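Local coordinates for protein transcriptional regulator, GntR family (Thermotoga maritima, PDB 3SXM) that probably regulates transcription as a DNA-binding repressor of the GntR family, here represented by its metal-free, all-helical FCD domain, at residues K6-T11 / A131-N136; F21-E24 / K29-G32; I54-D59 / E94-S99; E60-L65 / K104-R109; E108-I111 / G117-E120. The protein carries 3 engineered substitutions. All blocks are in the same frame, centred on the assembly; numbering follows the deposited sequence.

Contact 1. Residues K6-T11 / A131-N136; sequences KFIRET and AETIKN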
# COMPACT_ATOMS: atom_id res chain seq x y z
N LYS A 6 -7.88 15.10 -9.49
CA LYS A 6 -7.25 13.80 -9.65
C LYS A 6 -5.98 13.72 -8.81
O LYS A 6 -5.69 12.71 -8.15
CB LYS A 6 -6.99 13.50 -11.13
CG LYS A 6 -6.35 12.12 -11.31
CD LYS A 6 -6.56 11.49 -12.68
CE LYS A 6 -5.96 10.05 -12.71
NZ LYS A 6 -6.19 9.21 -11.43
N PHE A 7 -5.21 14.78 -8.81
CA PHE A 7 -3.96 14.85 -8.03
C PHE A 7 -4.26 14.64 -6.55
O PHE A 7 -3.58 13.90 -5.85
CB PHE A 7 -3.28 16.18 -8.29
CG PHE A 7 -2.05 16.42 -7.50
CD1 PHE A 7 -0.83 16.01 -7.98
CD2 PHE A 7 -2.09 17.16 -6.35
CE1 PHE A 7 0.32 16.27 -7.30
CE2 PHE A 7 -0.90 17.41 -5.63
CZ PHE A 7 0.32 16.95 -6.13
N ILE A 8 -5.33 15.25 -6.07
CA ILE A 8 -5.71 15.20 -4.68
C ILE A 8 -6.19 13.82 -4.32
O ILE A 8 -5.73 13.23 -3.36
CB ILE A 8 -6.79 16.29 -4.40
CG1 ILE A 8 -6.16 17.67 -4.48
CG2 ILE A 8 -7.44 16.06 -3.00
CD1 ILE A 8 -7.18 18.80 -4.77
N ARG A 9 -7.08 13.25 -5.13
CA ARG A 9 -7.65 11.94 -4.88
C ARG A 9 -6.56 10.87 -4.92
O ARG A 9 -6.57 9.92 -4.09
CB ARG A 9 -8.75 11.63 -5.88
CG ARG A 9 -10.02 12.49 -5.69
CD ARG A 9 -11.20 11.82 -6.41
NE ARG A 9 -12.42 12.62 -6.42
CZ ARG A 9 -13.27 12.75 -5.41
NH1 ARG A 9 -13.05 12.17 -4.25
NH2 ARG A 9 -14.35 13.51 -5.59
N GLU A 10 -5.62 11.03 -5.82
CA GLU A 10 -4.53 10.05 -5.94
C GLU A 10 -3.71 10.07 -4.68
O GLU A 10 -3.23 9.02 -4.23
CB GLU A 10 -3.61 10.29 -7.13
CG GLU A 10 -4.17 9.91 -8.47
CD GLU A 10 -3.22 10.21 -9.62
OE1 GLU A 10 -2.21 10.90 -9.37
OE2 GLU A 10 -3.53 9.82 -10.75
N THR A 11 -3.48 11.23 -4.14
CA THR A 11 -2.67 11.40 -2.92
C THR A 11 -3.35 10.72 -1.74
O THR A 11 -2.72 9.94 -1.01
CB THR A 11 -2.46 12.94 -2.63
OG1 THR A 11 -1.86 13.58 -3.75
CG2 THR A 11 -1.53 13.09 -1.48
N ALA A 131 -12.84 14.69 0.89
CA ALA A 131 -14.11 15.24 0.47
C ALA A 131 -14.13 16.74 0.71
O ALA A 131 -14.64 17.51 -0.14
CB ALA A 131 -15.27 14.53 1.19
N GLU A 132 -13.62 17.18 1.85
CA GLU A 132 -13.68 18.59 2.18
C GLU A 132 -12.71 19.38 1.33
O GLU A 132 -12.99 20.52 0.95
CB GLU A 132 -13.36 18.79 3.67
CG GLU A 132 -14.36 18.34 4.61
CD GLU A 132 -14.88 19.51 5.44
OE1 GLU A 132 -16.07 19.50 5.80
OE2 GLU A 132 -14.09 20.44 5.71
N THR A 133 -11.57 18.81 0.98
CA THR A 133 -10.63 19.48 0.13
C THR A 133 -11.22 19.65 -1.27
O THR A 133 -11.16 20.74 -1.84
CB THR A 133 -9.30 18.66 0.10
OG1 THR A 133 -8.78 18.59 1.43
CG2 THR A 133 -8.25 19.30 -0.77
N ILE A 134 -11.88 18.62 -1.79
CA ILE A 134 -12.51 18.73 -3.09
C ILE A 134 -13.66 19.75 -3.06
O ILE A 134 -13.86 20.51 -4.04
CB ILE A 134 -12.99 17.34 -3.58
CG1 ILE A 134 -11.76 16.42 -3.77
CG2 ILE A 134 -13.79 17.47 -4.90
CD1 ILE A 134 -10.72 16.98 -4.65
N LYS A 135 -14.44 19.74 -1.99
CA LYS A 135 -15.62 20.64 -1.87
C LYS A 135 -15.18 22.08 -1.88
O LYS A 135 -15.95 22.98 -2.28
CB LYS A 135 -16.33 20.35 -0.55
CG LYS A 135 -17.55 21.24 -0.26
CD LYS A 135 -18.22 20.83 1.07
CE LYS A 135 -19.51 21.66 1.29
NZ LYS A 135 -20.36 21.04 2.34
N ASN A 136 -13.95 22.33 -1.46
CA ASN A 136 -13.45 23.72 -1.34
C ASN A 136 -12.44 24.09 -2.42
O ASN A 136 -11.83 25.14 -2.39
CB ASN A 136 -12.86 23.92 0.04
CG ASN A 136 -13.92 24.15 1.07
OD1 ASN A 136 -14.58 25.21 1.04
ND2 ASN A 136 -14.06 23.26 1.99
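I8 meets T133 and I134 where the first and last long helices of the FCD domain run side by side. Segments 6-11 and 131-135 are antiparallel (173° between directions), and their axes come no nearer than 10.4 Å, so the gap between them is bridged by side chains alone. At its middle, CD1 of I134 lies 3.8 Å from CG2 of I8 and 4.0 Å from CD1 of I8, the two side chains lying alongside one another, pointed opposite ways. CG2 of T133 adds a third methyl, 4.0 Å from CG2 of I8. With CG1 of I8 beside the backbone N (chi1 -70°), CG2 falls anti to it and faces both partners.

Further out, L92 and L137 also pack against I8, and T133 turns its hydroxyl back into its own helix, bonding the carbonyl of V129. On the solvent side R9 reaches across on a chain extended from CG to NE. Its polar end is held first by a salt bridge to E5 on its own helix. The far side of helix 5-25 faces the second subunit, where E10 and K6, themselves salt-bridged, bond backbone atoms of E73 and G71 of that neighbouring chain. Over the centre of the R9 guanidinium, 4.2 Å above its plane, sits CG1 of I134.

Contact 2. Residues F21-E24 / K29-G32; sequences FCLE and KIAG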
# COMPACT_ATOMS: atom_id res chain seq x y z
N PHE A 21 -2.40 -0.19 5.59
CA PHE A 21 -1.61 -1.41 5.62
C PHE A 21 -0.76 -1.44 6.88
O PHE A 21 -0.65 -2.49 7.52
CB PHE A 21 -0.68 -1.50 4.38
CG PHE A 21 0.16 -2.76 4.35
CD1 PHE A 21 -0.34 -3.91 3.81
CD2 PHE A 21 1.46 -2.78 4.83
CE1 PHE A 21 0.42 -5.06 3.71
CE2 PHE A 21 2.19 -3.95 4.81
CZ PHE A 21 1.68 -5.07 4.25
N CYS A 22 -0.07 -0.36 7.19
CA CYS A 22 0.84 -0.37 8.36
C CYS A 22 0.07 -0.44 9.68
O CYS A 22 0.44 -1.19 10.59
CB CYS A 22 1.78 0.82 8.32
SG CYS A 22 2.96 0.73 6.96
N LEU A 23 -1.00 0.35 9.83
CA LEU A 23 -1.84 0.23 11.02
C LEU A 23 -2.39 -1.18 11.24
O LEU A 23 -2.39 -1.72 12.38
CB LEU A 23 -3.01 1.27 10.98
CG LEU A 23 -3.90 1.31 12.23
CD1 LEU A 23 -3.13 1.59 13.53
CD2 LEU A 23 -5.02 2.34 11.96
N GLU A 24 -2.87 -1.83 10.18
CA GLU A 24 -3.43 -3.16 10.26
C GLU A 24 -2.36 -4.17 10.67
O GLU A 24 -2.59 -5.03 11.52
CB GLU A 24 -3.97 -3.55 8.86
CG GLU A 24 -5.36 -3.05 8.53
CD GLU A 24 -5.91 -3.41 7.12
OE1 GLU A 24 -7.16 -3.34 6.93
OE2 GLU A 24 -5.12 -3.71 6.20
N LYS A 29 2.45 -2.86 17.77
CA LYS A 29 3.63 -2.02 17.89
C LYS A 29 3.25 -0.53 18.00
O LYS A 29 3.80 0.21 18.81
CB LYS A 29 4.58 -2.23 16.69
CG LYS A 29 5.83 -1.40 16.78
CD LYS A 29 6.95 -1.95 15.92
CE LYS A 29 8.05 -0.92 15.66
NZ LYS A 29 9.32 -1.17 16.39
N ILE A 30 2.31 -0.13 17.18
CA ILE A 30 1.81 1.24 17.23
C ILE A 30 1.16 1.52 18.59
O ILE A 30 1.48 2.51 19.27
CB ILE A 30 0.86 1.55 16.05
CG1 ILE A 30 1.62 1.48 14.72
CG2 ILE A 30 0.21 2.89 16.28
CD1 ILE A 30 0.72 1.30 13.53
N ALA A 31 0.30 0.63 19.02
CA ALA A 31 -0.43 0.79 20.28
C ALA A 31 0.48 0.89 21.47
O ALA A 31 0.16 1.57 22.46
CB ALA A 31 -1.41 -0.33 20.51
N GLY A 32 1.61 0.19 21.43
CA GLY A 32 2.51 0.19 22.57
C GLY A 32 3.63 1.24 22.52
O GLY A 32 4.47 1.28 23.46
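The backbones of L23 and I30 approach to 7.3 Å between CA atoms, a short separation for two helices, reached because helix 27-31 begins almost at once after helix 5-25 ends. One methyl does most of the work. CD1 of I30 comes to 3.7 Å from CA of L23, so it rests against the main chain of the first helix rather than against side chains alone. The same CD1 lies 3.9 Å from CD1 of L23 and 3.9 Å from the carbonyl O of C22, which places it between a leucine branch and a peptide group. With CG1 of I30 beside its own backbone N (chi1 -65°) and CD1 carried outward on a nearly extended chi2 of 160°, this methyl is the part of I30 that reaches farthest toward L23.

L23 meets it at about a right angle, its CG set anti to the backbone N; this swings the end of the side chain closer to I30 than the bond to CB alone would suggest. The side-chain contact is apolar; the whole buries 103 Å² and is closed in by other helices: F66 packs on I30, I67 on C22, and L122 and I110 on L23. The carbonyl of I30 bonds S33, a residue of the bicarbonate pocket. The arrangement is a short connection between consecutive helices of the FCD bundle, packed by a leucine and an isoleucine.

Contact 3. Residues I54-D59 / E94-S99; sequences IFDDSD and ERYVVS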
# COMPACT_ATOMS: atom_id res chain seq x y z
N ILE A 54 -1.56 22.66 17.75
CA ILE A 54 -1.64 21.26 18.07
C ILE A 54 -1.53 20.45 16.76
O ILE A 54 -0.86 19.43 16.70
CB ILE A 54 -2.99 20.94 18.78
CG1 ILE A 54 -2.99 21.48 20.21
CG2 ILE A 54 -3.23 19.49 18.83
CD1 ILE A 54 -4.34 21.50 20.88
N PHE A 55 -2.19 20.91 15.71
CA PHE A 55 -2.29 20.17 14.47
C PHE A 55 -1.00 19.85 13.70
O PHE A 55 -0.70 18.73 13.51
CB PHE A 55 -3.30 20.78 13.50
CG PHE A 55 -3.42 20.05 12.17
CD1 PHE A 55 -4.33 19.05 12.00
CD2 PHE A 55 -2.58 20.34 11.13
CE1 PHE A 55 -4.42 18.38 10.82
CE2 PHE A 55 -2.68 19.67 9.94
CZ PHE A 55 -3.61 18.71 9.79
N ASP A 56 -0.33 20.90 13.23
CA ASP A 56 0.83 20.75 12.36
C ASP A 56 1.75 19.64 12.85
O ASP A 56 2.01 18.67 12.14
CB ASP A 56 1.61 22.07 12.28
CG ASP A 56 0.72 23.24 11.91
OD1 ASP A 56 -0.16 23.07 11.05
OD2 ASP A 56 0.92 24.33 12.49
N ASP A 57 2.24 19.80 14.08
CA ASP A 57 3.15 18.83 14.66
C ASP A 57 2.49 17.46 14.78
O ASP A 57 3.02 16.46 14.29
CB ASP A 57 3.62 19.30 16.04
CG ASP A 57 4.56 18.31 16.70
OD1 ASP A 57 5.74 18.65 16.89
OD2 ASP A 57 4.11 17.19 17.03
N SER A 58 1.33 17.41 15.43
CA SER A 58 0.69 16.11 15.74
C SER A 58 0.30 15.32 14.51
O SER A 58 0.44 14.11 14.50
CB SER A 58 -0.54 16.18 16.70
OG SER A 58 -1.63 16.91 16.16
N ASP A 59 -0.22 15.98 13.48
CA ASP A 59 -0.74 15.26 12.32
C ASP A 59 0.42 14.55 11.63
O ASP A 59 0.35 13.35 11.39
CB ASP A 59 -1.39 16.27 11.38
CG ASP A 59 -1.73 15.64 10.04
OD1 ASP A 59 -2.61 14.79 10.02
OD2 ASP A 59 -1.06 15.92 9.03
N GLU A 94 -7.92 24.11 5.42
CA GLU A 94 -7.72 24.12 6.86
C GLU A 94 -8.86 23.52 7.66
O GLU A 94 -9.96 24.07 7.67
CB GLU A 94 -7.65 25.59 7.28
CG GLU A 94 -7.50 25.85 8.76
CD GLU A 94 -8.82 25.87 9.51
OE1 GLU A 94 -9.65 26.78 9.26
OE2 GLU A 94 -8.99 25.01 10.40
N ARG A 95 -8.59 22.40 8.31
CA ARG A 95 -9.62 21.70 9.07
C ARG A 95 -9.26 21.47 10.53
O ARG A 95 -9.75 20.50 11.12
CB ARG A 95 -9.84 20.45 8.23
CG ARG A 95 -11.09 19.74 8.46
CD ARG A 95 -11.18 18.61 7.43
NE ARG A 95 -12.32 17.80 7.76
CZ ARG A 95 -12.25 16.65 8.42
NH1 ARG A 95 -11.09 16.20 8.89
NH2 ARG A 95 -13.38 16.00 8.61
N TYR A 96 -8.37 22.26 11.10
CA TYR A 96 -7.72 21.90 12.38
C TYR A 96 -8.55 21.26 13.49
O TYR A 96 -8.23 20.20 14.04
CB TYR A 96 -6.98 23.14 12.93
CG TYR A 96 -6.05 23.82 11.97
CD1 TYR A 96 -5.17 23.12 11.18
CD2 TYR A 96 -6.06 25.19 11.84
CE1 TYR A 96 -4.32 23.74 10.29
CE2 TYR A 96 -5.21 25.84 10.95
CZ TYR A 96 -4.34 25.10 10.17
OH TYR A 96 -3.49 25.71 9.26
N VAL A 97 -9.66 21.90 13.82
CA VAL A 97 -10.44 21.43 14.95
C VAL A 97 -10.97 20.05 14.69
O VAL A 97 -10.90 19.18 15.57
CB VAL A 97 -11.57 22.42 15.22
CG1 VAL A 97 -12.62 21.81 16.17
CG2 VAL A 97 -10.97 23.67 15.81
N VAL A 98 -11.56 19.85 13.52
CA VAL A 98 -12.18 18.60 13.22
C VAL A 98 -11.13 17.49 13.00
O VAL A 98 -11.33 16.37 13.47
CB VAL A 98 -13.15 18.71 12.04
CG1 VAL A 98 -13.72 17.33 11.70
CG2 VAL A 98 -14.26 19.67 12.37
N SER A 99 -10.01 17.79 12.35
CA SER A 99 -8.98 16.75 12.18
C SER A 99 -8.36 16.40 13.53
O SER A 99 -8.05 15.20 13.79
CB SER A 99 -7.93 17.21 11.17
OG SER A 99 -8.49 17.12 9.88
O HOH W 1 -0.77 24.47 9.09
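F55 reaches Y96 because its CG is anti to the backbone N (chi1 179°), which sends the ring straight out from helix 51-68, while Y96, with CG beside its own N (chi1 -52°), swings its ring back to meet it. The nearest atoms are F55 CG and Y96 CD1, 3.7 Å apart. With centroids 5.4 Å apart and planes at 50°, the pair is neither stacked nor T-shaped. CB of S99 comes to the edge of the F55 ring, 3.7 Å from CE1, and CB of D59 covers part of one face.

This is where helix 96-111 starts in the FCD bundle: R95 is its N-cap residue, and NH1 of R95 bonds OG of S99 one turn on. The ring of F55 borders the metal-binding region, metal-free here. D56 is a ligand of one zinc and D59 of a second in another structure of this protein; H103 and H125, ligands of the second, lie beside F55 and S99. Replacing F55 by alanine is likely to open a gap between the helices, leaving the Y96 ring free to turn and D59 without its aromatic neighbour. A water bridges D56 OD1 and Y96 OH, but D56 has two conformers, so this link is doubtful.

Contact 4. Residues E60-L65 / K104-R109; sequences ERLHKL and KELIER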
# COMPACT_ATOMS: atom_id res chain seq x y z
N GLU A 60 1.51 15.27 11.35
CA GLU A 60 2.64 14.66 10.62
C GLU A 60 3.21 13.54 11.45
O GLU A 60 3.45 12.42 10.96
CB GLU A 60 3.69 15.70 10.29
CG GLU A 60 4.96 15.11 9.73
CD GLU A 60 5.98 16.11 9.28
OE1 GLU A 60 5.76 17.33 9.40
OE2 GLU A 60 7.03 15.67 8.77
N ARG A 61 3.39 13.77 12.74
CA ARG A 61 3.95 12.74 13.61
C ARG A 61 3.08 11.50 13.67
O ARG A 61 3.61 10.38 13.64
CB ARG A 61 4.20 13.26 15.04
CG ARG A 61 5.32 14.17 15.15
CD ARG A 61 5.34 14.86 16.56
NE ARG A 61 5.68 13.90 17.61
CZ ARG A 61 5.66 14.21 18.90
NH1 ARG A 61 5.23 15.40 19.30
NH2 ARG A 61 6.02 13.32 19.80
N LEU A 62 1.77 11.66 13.75
CA LEU A 62 0.89 10.50 13.94
C LEU A 62 0.94 9.63 12.69
O LEU A 62 1.08 8.41 12.80
CB LEU A 62 -0.54 10.98 14.24
CG LEU A 62 -1.53 9.85 14.48
CD1 LEU A 62 -1.14 8.97 15.65
CD2 LEU A 62 -2.89 10.40 14.67
N HIS A 63 0.77 10.24 11.53
CA HIS A 63 0.68 9.45 10.29
C HIS A 63 2.04 8.85 9.95
O HIS A 63 2.09 7.67 9.52
CB HIS A 63 0.07 10.27 9.17
CG HIS A 63 -1.35 10.62 9.44
ND1 HIS A 63 -2.42 9.82 9.09
CD2 HIS A 63 -1.89 11.68 10.12
CE1 HIS A 63 -3.54 10.35 9.54
NE2 HIS A 63 -3.23 11.48 10.15
N LYS A 64 3.12 9.57 10.16
CA LYS A 64 4.48 8.99 9.99
C LYS A 64 4.74 7.87 10.99
O LYS A 64 5.48 6.95 10.62
CB LYS A 64 5.57 10.04 10.06
CG LYS A 64 5.59 10.85 8.80
CD LYS A 64 6.70 11.85 8.78
CE LYS A 64 6.94 12.38 7.36
NZ LYS A 64 7.99 13.44 7.41
N LEU A 65 4.17 7.91 12.20
CA LEU A 65 4.38 6.84 13.20
C LEU A 65 3.81 5.55 12.66
O LEU A 65 4.43 4.46 12.82
CB LEU A 65 3.67 7.19 14.55
CG LEU A 65 3.55 6.04 15.56
CD1 LEU A 65 4.84 5.56 16.00
CD2 LEU A 65 2.70 6.48 16.73
N LYS A 104 -7.66 12.50 17.86
CA LYS A 104 -7.82 12.13 19.25
C LYS A 104 -8.55 10.81 19.39
O LYS A 104 -8.14 9.94 20.19
CB LYS A 104 -8.58 13.23 20.00
CG LYS A 104 -8.74 12.93 21.48
CD LYS A 104 -9.57 13.96 22.25
CE LYS A 104 -9.84 13.41 23.68
NZ LYS A 104 -10.69 14.27 24.50
N GLU A 105 -9.67 10.65 18.67
CA GLU A 105 -10.49 9.47 18.75
C GLU A 105 -9.83 8.26 18.11
O GLU A 105 -9.93 7.14 18.66
CB GLU A 105 -11.88 9.78 18.19
CG GLU A 105 -12.59 10.76 19.16
CD GLU A 105 -13.93 11.25 18.70
OE1 GLU A 105 -14.25 11.23 17.49
OE2 GLU A 105 -14.67 11.68 19.62
N LEU A 106 -9.12 8.49 17.02
CA LEU A 106 -8.34 7.39 16.41
C LEU A 106 -7.34 6.85 17.43
O LEU A 106 -7.18 5.63 17.61
CB LEU A 106 -7.63 7.93 15.17
CG LEU A 106 -6.57 7.03 14.50
CD1 LEU A 106 -7.15 5.71 14.10
CD2 LEU A 106 -6.02 7.74 13.32
N ILE A 107 -6.59 7.75 18.04
CA ILE A 107 -5.60 7.31 19.01
C ILE A 107 -6.27 6.53 20.14
O ILE A 107 -5.76 5.48 20.57
CB ILE A 107 -4.82 8.46 19.53
CG1 ILE A 107 -3.97 9.07 18.42
CG2 ILE A 107 -3.93 8.01 20.67
CD1 ILE A 107 -3.36 10.38 18.77
N GLU A 108 -7.43 6.97 20.62
CA GLU A 108 -8.04 6.27 21.76
C GLU A 108 -8.50 4.89 21.33
O GLU A 108 -8.40 3.94 22.10
CB GLU A 108 -9.16 7.09 22.36
CG GLU A 108 -9.97 6.40 23.45
CD GLU A 108 -9.18 5.99 24.64
OE1 GLU A 108 -8.21 6.71 24.97
OE2 GLU A 108 -9.56 4.94 25.24
N ARG A 109 -8.96 4.75 20.08
CA ARG A 109 -9.35 3.41 19.57
C ARG A 109 -8.14 2.51 19.57
O ARG A 109 -8.22 1.32 19.90
CB ARG A 109 -9.98 3.49 18.18
CG ARG A 109 -11.37 4.17 18.20
CD ARG A 109 -12.04 4.14 16.84
NE ARG A 109 -13.27 4.96 16.82
CZ ARG A 109 -14.15 5.00 15.83
NH1 ARG A 109 -13.96 4.27 14.75
NH2 ARG A 109 -15.19 5.80 15.91
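L62 points its forked end at I107 so that both methyls bear on CG1 and CD1 of the isoleucine. CD1 of L62 is 4.0 Å from CG1 of I107 and 4.1 Å from CD1 of I107, and CD2 of L62 stands 4.1 Å from each of the same two atoms, so the fork of the leucine straddles the CG1-CD1 bond. The two side chains meet at a slant, neither in line nor square. I107 offers this arm because CG1 lies beside its backbone N (chi1 -66°) and chi2, at 169°, stretches CD1 onward; L62 has CG anti to its N (chi1 -179°), directed across the gap. The backbones stay well apart, with 8.8 Å between the CA atoms of L62 and I107, and only side chains fill the space.

L106 joins from the neighbouring position, its CD2 4.3 Å from CD2 of L62, a looser touch than the isoleucine makes. The contact joins helices 51-68 and 96-111 near the centre of the FCD helical bundle, beside its metal-binding pocket. H63, next in sequence to L62, is a zinc ligand in another structure of this protein; in this metal-free form its NE2 is hydrogen-bonded to NE2 of H103 and its ND1 to E19.

Away from the apolar seam, helix 51-68 carries charge. K64 NZ forms a salt bridge with E60 OE2 one turn back, 2.8 Å long and on the anti side of the carboxylate, and also makes a cation-pi contact with W83; R61 is salt-bridged to E35, E38 and D57.

Contact 5. Residues E108-I111 / G117-E120; sequences ERII and GAIE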
# COMPACT_ATOMS: atom_id res chain seq x y z
N GLU A 108 -7.43 6.97 20.62
CA GLU A 108 -8.04 6.27 21.76
C GLU A 108 -8.50 4.89 21.33
O GLU A 108 -8.40 3.94 22.10
CB GLU A 108 -9.16 7.09 22.36
CG GLU A 108 -9.97 6.40 23.45
CD GLU A 108 -9.18 5.99 24.64
OE1 GLU A 108 -8.21 6.71 24.97
OE2 GLU A 108 -9.56 4.94 25.24
N ARG A 109 -8.96 4.75 20.08
CA ARG A 109 -9.35 3.41 19.57
C ARG A 109 -8.14 2.51 19.57
O ARG A 109 -8.22 1.32 19.90
CB ARG A 109 -9.98 3.49 18.18
CG ARG A 109 -11.37 4.17 18.20
CD ARG A 109 -12.04 4.14 16.84
NE ARG A 109 -13.27 4.96 16.82
CZ ARG A 109 -14.15 5.00 15.83
NH1 ARG A 109 -13.96 4.27 14.75
NH2 ARG A 109 -15.19 5.80 15.91
N ILE A 110 -7.02 3.02 19.12
CA ILE A 110 -5.78 2.26 19.09
C ILE A 110 -5.38 1.83 20.52
O ILE A 110 -5.11 0.61 20.78
CB ILE A 110 -4.61 3.03 18.40
CG1 ILE A 110 -4.93 3.30 16.93
CG2 ILE A 110 -3.31 2.25 18.56
CD1 ILE A 110 -3.94 4.29 16.29
N ILE A 111 -5.27 2.77 21.41
CA ILE A 111 -4.90 2.48 22.79
C ILE A 111 -5.81 1.50 23.47
O ILE A 111 -5.38 0.73 24.25
CB ILE A 111 -5.01 3.73 23.62
CG1 ILE A 111 -3.95 4.71 23.24
CG2 ILE A 111 -4.92 3.42 25.06
CD1 ILE A 111 -4.10 5.97 24.04
N GLY A 117 -12.05 -0.72 14.75
CA GLY A 117 -12.53 0.65 14.85
C GLY A 117 -11.44 1.65 14.51
O GLY A 117 -11.70 2.69 13.92
N ALA A 118 -10.19 1.36 14.86
CA ALA A 118 -9.10 2.26 14.50
C ALA A 118 -8.90 2.35 13.00
O ALA A 118 -8.73 3.45 12.47
CB ALA A 118 -7.81 1.87 15.15
N ILE A 119 -8.96 1.21 12.32
CA ILE A 119 -8.83 1.21 10.87
C ILE A 119 -9.97 1.98 10.25
O ILE A 119 -9.78 2.80 9.36
CB ILE A 119 -8.77 -0.24 10.38
CG1 ILE A 119 -7.46 -0.89 10.85
CG2 ILE A 119 -8.85 -0.27 8.83
CD1 ILE A 119 -7.50 -2.43 10.80
N GLU A 120 -11.17 1.78 10.77
CA GLU A 120 -12.33 2.53 10.27
C GLU A 120 -12.12 4.03 10.45
O GLU A 120 -12.41 4.81 9.55
CB GLU A 120 -13.63 2.13 10.98
CG GLU A 120 -14.16 0.77 10.61
CD GLU A 120 -15.41 0.40 11.40
OE1 GLU A 120 -15.99 1.25 12.14
OE2 GLU A 120 -15.84 -0.76 11.28
O HOH W 2 -16.08 3.94 12.87
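A helical hairpin, formed where helix 96-111 ends and helix 115-135 begins a few residues later, is closed here by R109 and I110 meeting G117, A118 and E120. The backbones are very near, with CA of R109 and CA of A118 only 5.2 Å apart. R109 reaches across to the first turn of the second helix with its chain extended from CG to NE, and NH1 donates to the carbonyl O of G117 at 2.9 Å with an N-H...O angle of 161°. The bond lies almost in the guanidinium plane, yet NH1 stands 38° out of the plane of the carbonyl group, so it comes from above rather than on a lone pair. Packing under the arm is close: CD of R109 is 3.3 Å from the O of G117, and a CB on residue 117 would press against that same CD.

On the inner side, CG1 of I110 rests 3.7 Å from CB of A118, and L23 and L36 extend the apolar surface around I110. NH1 of R109 also donates a hydrogen bond to a water, which in turn donates to OE1 of E120, 2.8 Å away. A methionine in place of R109 would probably leave the G117 carbonyl without this donor and E120 without its water-mediated link. The charges, 4.5 Å apart at R109 NH1 and E120 OE1, are beyond a salt bridge and probably interact partly through the water.

How the contacts relate
Contacts 2 and 4 are buried, with apolar side chains, and contact 4 lies deepest, its centre about 7 Å from the centre of the chain. Contact 5 is mostly buried too but has a charged, water-linked outer side, while contacts 1 and 3 are only partly buried. Contacts 3 and 4 hold the same two helices, 51-68 and 96-111, at successive levels: aromatic rings and acidic metal ligands at one, branched aliphatics at the other. Contact 5 adjoins contact 4, L106 of one packing on A118 of the other, and its I110 touches L23 of contact 2. Contact 1 joins the first and last helices, near the chain's two ends, across the centre from contact 2.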